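Local coordinates for protein tRNA (Adenine(22)-N(1))-methyltransferase (Mycoplasma capricolum subsp. capricolum, PDB 6QE6) that probably methylates N1 of adenine 22 in tRNA, and binds the cofactor product S-adenosyl-L-homocysteine in a Rossmann-like methyltransferase fold, at residues N94-E97 against F98-N101; C113-G116 against S117-L121. All coordinates share one frame; numbering follows the deposited sequence.

Interaction 1: residues N94-E97 against F98-N101; sequences NGLE and FVKN. With SAH (S-adenosyl-L-homocysteine), chain C.
Phe-98 has chi1 of 78°, which sets its CG between the backbone N and the carbonyl carbon. The ring is thereby laid back against Gly-95 and Leu-96. The Gly-95 carbonyl O meets the ring at its edge, in plane, 3.4 Å from Phe-98 CD1. Val-99 CG2 lies over one ring face, offset toward the rim. Val-99 CG2 also meets Leu-96 CD2 at 4.2 Å. Val-99 CG2 is anti to its own carbonyl carbon, a position that points it back at Leu-96. Val-99 N donates to Leu-96 O at 3.1 Å. Lys-100 bends along its chain and brings CE to 3.5 Å from Glu-97 O. A type II' turn runs from Asn-94 to Glu-97, with Gly-95 taking the positive phi. This turn reads the adenine edge of S-adenosyl-L-homocysteine. Gly-95 N donates to N1 of the ligand at 2.9 Å, and N6 of the ligand donates to Asn-94 OD1 at 3.2 Å. One acceptor and one donor of the base are thus matched. Residues 94-101 lie in the loop between strand 88-92 and strand 109-115. Phe-98 packs on Ala-40 and Ile-42 of strand 36-42, and Leu-96 touches Ile-123 of helix 117-124.

Interaction 2: residues C113-G116 against S117-L121; sequences CGLG and SQTIL. With SAH (S-adenosyl-L-homocysteine), chain C.
Gly-116, a residue without a side chain, occupies the N-cap position, and its carbonyl O accepts a hydrogen bond from the first turn of the helix. Ile-120 N donates to Gly-116 O at 2.9 Å. Ile-120 CG1 also comes to 3.2 Å from Gly-116 O, and Thr-119 CB flanks the same oxygen. Ile-120 CG1 is anti to its own carbonyl carbon (chi1 -72°), which turns the branch back toward the strand end. There Ile-120 CG1 meets Leu-115 CB at 4.0 Å. Leu-115 works on two sides. Its CB faces the helix, while CD2 lies 3.7 Å from both C8 and O4' of S-adenosyl-L-homocysteine, a van der Waals contact where the adenine joins the ribose. Gly-114 has positive phi where the chain turns a corner, and its N lies 3.5 Å from O of the ligand carboxylate. Cys-113 O accepts a weak hydrogen bond from the ligand amino N at 3.4 Å. Ser-117 OG is bonded to Ser-141 O and Ser-138 OG. The contact joins strand 109-115 to helix 117-124 at the start of a beta-alpha-beta unit. Ile-120 packs on Ile-136 of strand 133-138 and on Leu-145 of helix 143-151.

Overall arrangement
Interactions 1 and 2 follow one another along the chain and share one ligand, S-adenosyl-L-homocysteine. Their centres are 16 Å apart and their nearest atoms about 7 Å, so they do not touch. Asn-94 and Gly-95 hold the adenine, whereas residues 113-115 line the path from the base to the amino acid end. At their nearest atoms, the Leu-115 side chain is about 7 Å from Gly-95, and the side chains of Thr-119 and Asn-94 are about 7 Å apart. Helix 117-124 bridges the two, since Glu-122 touches Asn-94, and Ile-123 touches Leu-96. Asp-66 OD1 and Gly-43 O add further hydrogen bonds to the ligand.

Interaction 1: residues N94-E97 against F98-N101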
loop_
_atom_site.group_PDB
_atom_site.type_symbol
_atom_site.label_atom_id
_atom_site.label_comp_id
_atom_site.label_asym_id
_atom_site.label_seq_id
_atom_site.Cartn_x
_atom_site.Cartn_y
_atom_site.Cartn_z
ATOM N N ASN A 94 -6.393 -7.850 14.457
ATOM C CA ASN A 94 -6.952 -7.696 13.114
ATOM C C ASN A 94 -6.791 -6.236 12.686
ATOM O O ASN A 94 -7.555 -5.358 13.108
ATOM C CB ASN A 94 -8.415 -8.112 13.100
ATOM C CG ASN A 94 -9.010 -8.154 11.707
ATOM O OD1 ASN A 94 -8.544 -7.493 10.779
ATOM N ND2 ASN A 94 -10.065 -8.936 11.562
ATOM N N GLY A 95 -5.786 -5.972 11.849
ATOM C CA GLY A 95 -5.624 -4.639 11.290
ATOM C C GLY A 95 -5.395 -3.595 12.377
ATOM O O GLY A 95 -4.445 -3.670 13.169
ATOM N N LEU A 96 -6.278 -2.606 12.445
ATOM C CA LEU A 96 -6.060 -1.444 13.293
ATOM C C LEU A 96 -6.865 -1.484 14.582
ATOM O O LEU A 96 -6.958 -0.462 15.266
ATOM C CB LEU A 96 -6.389 -0.175 12.518
ATOM C CG LEU A 96 -5.480 0.024 11.312
ATOM C CD1 LEU A 96 -5.771 1.366 10.673
ATOM C CD2 LEU A 96 -4.000 -0.114 11.706
ATOM N N GLU A 97 -7.454 -2.635 14.921
ATOM C CA GLU A 97 -8.302 -2.709 16.107
ATOM C C GLU A 97 -7.526 -2.375 17.370
ATOM O O GLU A 97 -8.096 -1.814 18.309
ATOM C CB GLU A 97 -8.933 -4.098 16.226
ATOM C CG GLU A 97 -10.127 -4.315 15.300
ATOM C CD GLU A 97 -10.615 -5.766 15.292
ATOM O OE1 GLU A 97 -10.092 -6.567 16.100
ATOM O OE2 GLU A 97 -11.503 -6.112 14.471
ATOM N N PHE A 98 -6.224 -2.677 17.392
ATOM C CA PHE A 98 -5.409 -2.431 18.571
ATOM C C PHE A 98 -5.198 -0.942 18.846
ATOM O O PHE A 98 -4.922 -0.564 19.992
ATOM C CB PHE A 98 -4.058 -3.116 18.408
ATOM C CG PHE A 98 -3.102 -2.365 17.515
ATOM C CD1 PHE A 98 -3.154 -2.520 16.135
ATOM C CD2 PHE A 98 -2.150 -1.510 18.055
ATOM C CE1 PHE A 98 -2.278 -1.836 15.318
ATOM C CE2 PHE A 98 -1.277 -0.816 17.239
ATOM C CZ PHE A 98 -1.341 -0.976 15.876
ATOM N N VAL A 99 -5.280 -0.086 17.823
ATOM C CA VAL A 99 -4.909 1.315 18.012
ATOM C C VAL A 99 -5.817 2.025 19.013
ATOM O O VAL A 99 -5.400 3.009 19.623
ATOM C CB VAL A 99 -4.894 2.052 16.657
ATOM C CG1 VAL A 99 -4.471 3.505 16.830
ATOM C CG2 VAL A 99 -3.956 1.334 15.671
ATOM N N LYS A 100 -7.048 1.540 19.212
ATOM C CA LYS A 100 -7.924 2.105 20.237
ATOM C C LYS A 100 -7.258 2.134 21.614
ATOM O O LYS A 100 -7.452 3.088 22.377
ATOM C CB LYS A 100 -9.227 1.299 20.310
ATOM C CG LYS A 100 -10.350 1.798 19.426
ATOM C CD LYS A 100 -11.423 0.713 19.228
ATOM C CE LYS A 100 -11.176 -0.102 17.939
ATOM N NZ LYS A 100 -11.261 0.708 16.666
ATOM N N ASN A 101 -6.448 1.120 21.927
ATOM C CA ASN A 101 -5.930 0.896 23.277
ATOM C C ASN A 101 -5.122 2.075 23.808
ATOM O O ASN A 101 -4.470 2.808 23.056
ATOM C CB ASN A 101 -5.060 -0.356 23.301
ATOM C CG ASN A 101 -5.823 -1.579 22.902
ATOM O OD1 ASN A 101 -7.047 -1.543 22.817
ATOM N ND2 ASN A 101 -5.115 -2.676 22.660
HETATM N N SAH C . 4.608 -7.526 5.624
HETATM C CA SAH C . 5.311 -8.591 4.917
HETATM C CB SAH C . 4.507 -9.899 4.963
HETATM C CG SAH C . 3.175 -9.921 4.211
HETATM S SD SAH C . 2.414 -11.566 4.233
HETATM C C SAH C . 5.604 -8.205 3.464
HETATM O O SAH C . 4.964 -7.308 2.905
HETATM O OXT SAH C . 6.481 -8.784 2.813
HETATM C "C5'" SAH C . 0.852 -10.896 4.852
HETATM C "C4'" SAH C . 0.779 -10.932 6.374
HETATM O "O4'" SAH C . -0.344 -10.194 6.797
HETATM C "C3'" SAH C . 0.579 -12.336 6.915
HETATM O "O3'" SAH C . 1.535 -12.591 7.919
HETATM C "C2'" SAH C . -0.814 -12.331 7.521
HETATM O "O2'" SAH C . -0.823 -13.114 8.683
HETATM C "C1'" SAH C . -1.035 -10.865 7.819
HETATM N N9 SAH C . -2.438 -10.454 7.761
HETATM C C8 SAH C . -3.391 -10.873 6.877
HETATM N N7 SAH C . -4.548 -10.223 7.175
HETATM C C5 SAH C . -4.341 -9.407 8.214
HETATM C C6 SAH C . -5.178 -8.544 8.905
HETATM N N6 SAH C . -6.456 -8.409 8.559
HETATM N N1 SAH C . -4.667 -7.827 9.963
HETATM C C2 SAH C . -3.341 -7.956 10.327
HETATM N N3 SAH C . -2.524 -8.821 9.630
HETATM C C4 SAH C . -3.017 -9.533 8.591
#

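Interaction 2: residues C113-G116 against S117-L121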
loop_
_atom_site.group_PDB
_atom_site.type_symbol
_atom_site.label_atom_id
_atom_site.label_comp_id
_atom_site.label_asym_id
_atom_site.label_seq_id
_atom_site.Cartn_x
_atom_site.Cartn_y
_atom_site.Cartn_z
ATOM N N CYS A 113 1.872 -3.874 4.015
ATOM C CA CYS A 113 2.570 -4.388 2.847
ATOM C C CYS A 113 2.214 -5.848 2.613
ATOM O O CYS A 113 2.102 -6.637 3.559
ATOM C CB CYS A 113 4.088 -4.229 3.005
ATOM S SG CYS A 113 4.568 -2.539 3.486
ATOM N N GLY A 114 2.033 -6.199 1.343
ATOM C CA GLY A 114 1.811 -7.586 0.988
ATOM C C GLY A 114 0.403 -8.092 1.193
ATOM O O GLY A 114 0.220 -9.285 1.446
ATOM N N LEU A 115 -0.598 -7.218 1.111
ATOM C CA LEU A 115 -1.997 -7.612 1.094
ATOM C C LEU A 115 -2.656 -7.028 -0.147
ATOM O O LEU A 115 -2.090 -6.165 -0.831
ATOM C CB LEU A 115 -2.713 -7.164 2.374
ATOM C CG LEU A 115 -2.134 -7.692 3.699
ATOM C CD1 LEU A 115 -2.768 -7.024 4.901
ATOM C CD2 LEU A 115 -2.250 -9.232 3.811
ATOM N N GLY A 116 -3.857 -7.540 -0.456
ATOM C CA GLY A 116 -4.657 -6.978 -1.523
ATOM C C GLY A 116 -5.429 -5.729 -1.097
ATOM O O GLY A 116 -5.700 -5.482 0.080
ATOM N N SER A 117 -5.801 -4.934 -2.101
ATOM C CA SER A 117 -6.497 -3.677 -1.851
ATOM C C SER A 117 -7.801 -3.893 -1.101
ATOM O O SER A 117 -8.149 -3.111 -0.211
ATOM C CB SER A 117 -6.760 -2.969 -3.173
ATOM O OG SER A 117 -5.530 -2.551 -3.727
ATOM N N GLN A 118 -8.544 -4.936 -1.457
ATOM C CA GLN A 118 -9.797 -5.215 -0.766
ATOM C C GLN A 118 -9.561 -5.389 0.730
ATOM O O GLN A 118 -10.182 -4.701 1.551
ATOM C CB GLN A 118 -10.436 -6.460 -1.365
ATOM C CG GLN A 118 -11.937 -6.424 -1.491
ATOM C CD GLN A 118 -12.408 -7.254 -2.671
ATOM O OE1 GLN A 118 -12.716 -6.713 -3.739
ATOM N NE2 GLN A 118 -12.422 -8.578 -2.499
ATOM N N THR A 119 -8.626 -6.279 1.098
ATOM C CA THR A 119 -8.256 -6.458 2.504
ATOM C C THR A 119 -7.805 -5.148 3.135
ATOM O O THR A 119 -8.157 -4.848 4.281
ATOM C CB THR A 119 -7.132 -7.490 2.622
ATOM O OG1 THR A 119 -7.455 -8.645 1.845
ATOM C CG2 THR A 119 -6.910 -7.897 4.091
ATOM N N ILE A 120 -7.008 -4.368 2.400
ATOM C CA ILE A 120 -6.440 -3.143 2.939
ATOM C C ILE A 120 -7.535 -2.120 3.197
ATOM O O ILE A 120 -7.575 -1.482 4.253
ATOM C CB ILE A 120 -5.365 -2.597 1.986
ATOM C CG1 ILE A 120 -4.113 -3.480 2.035
ATOM C CG2 ILE A 120 -5.016 -1.181 2.375
ATOM C CD1 ILE A 120 -3.170 -3.228 0.909
ATOM N N LEU A 121 -8.448 -1.954 2.234
ATOM C CA LEU A 121 -9.544 -1.015 2.416
ATOM C C LEU A 121 -10.364 -1.364 3.652
ATOM O O LEU A 121 -10.753 -0.472 4.412
ATOM C CB LEU A 121 -10.420 -0.988 1.165
ATOM C CG LEU A 121 -11.657 -0.081 1.161
ATOM C CD1 LEU A 121 -11.259 1.380 1.238
ATOM C CD2 LEU A 121 -12.497 -0.332 -0.093
HETATM N N SAH C . 4.608 -7.526 5.624
HETATM C CA SAH C . 5.311 -8.591 4.917
HETATM C CB SAH C . 4.507 -9.899 4.963
HETATM C CG SAH C . 3.175 -9.921 4.211
HETATM S SD SAH C . 2.414 -11.566 4.233
HETATM C C SAH C . 5.604 -8.205 3.464
HETATM O O SAH C . 4.964 -7.308 2.905
HETATM O OXT SAH C . 6.481 -8.784 2.813
HETATM C "C5'" SAH C . 0.852 -10.896 4.852
HETATM C "C4'" SAH C . 0.779 -10.932 6.374
HETATM O "O4'" SAH C . -0.344 -10.194 6.797
HETATM C "C3'" SAH C . 0.579 -12.336 6.915
HETATM O "O3'" SAH C . 1.535 -12.591 7.919
HETATM C "C2'" SAH C . -0.814 -12.331 7.521
HETATM O "O2'" SAH C . -0.823 -13.114 8.683
HETATM C "C1'" SAH C . -1.035 -10.865 7.819
HETATM N N9 SAH C . -2.438 -10.454 7.761
HETATM C C8 SAH C . -3.391 -10.873 6.877
HETATM N N7 SAH C . -4.548 -10.223 7.175
HETATM C C5 SAH C . -4.341 -9.407 8.214
HETATM C C6 SAH C . -5.178 -8.544 8.905
HETATM N N6 SAH C . -6.456 -8.409 8.559
HETATM N N1 SAH C . -4.667 -7.827 9.963
HETATM C C2 SAH C . -3.341 -7.956 10.327
HETATM N N3 SAH C . -2.524 -8.821 9.630
HETATM C C4 SAH C . -3.017 -9.533 8.591
#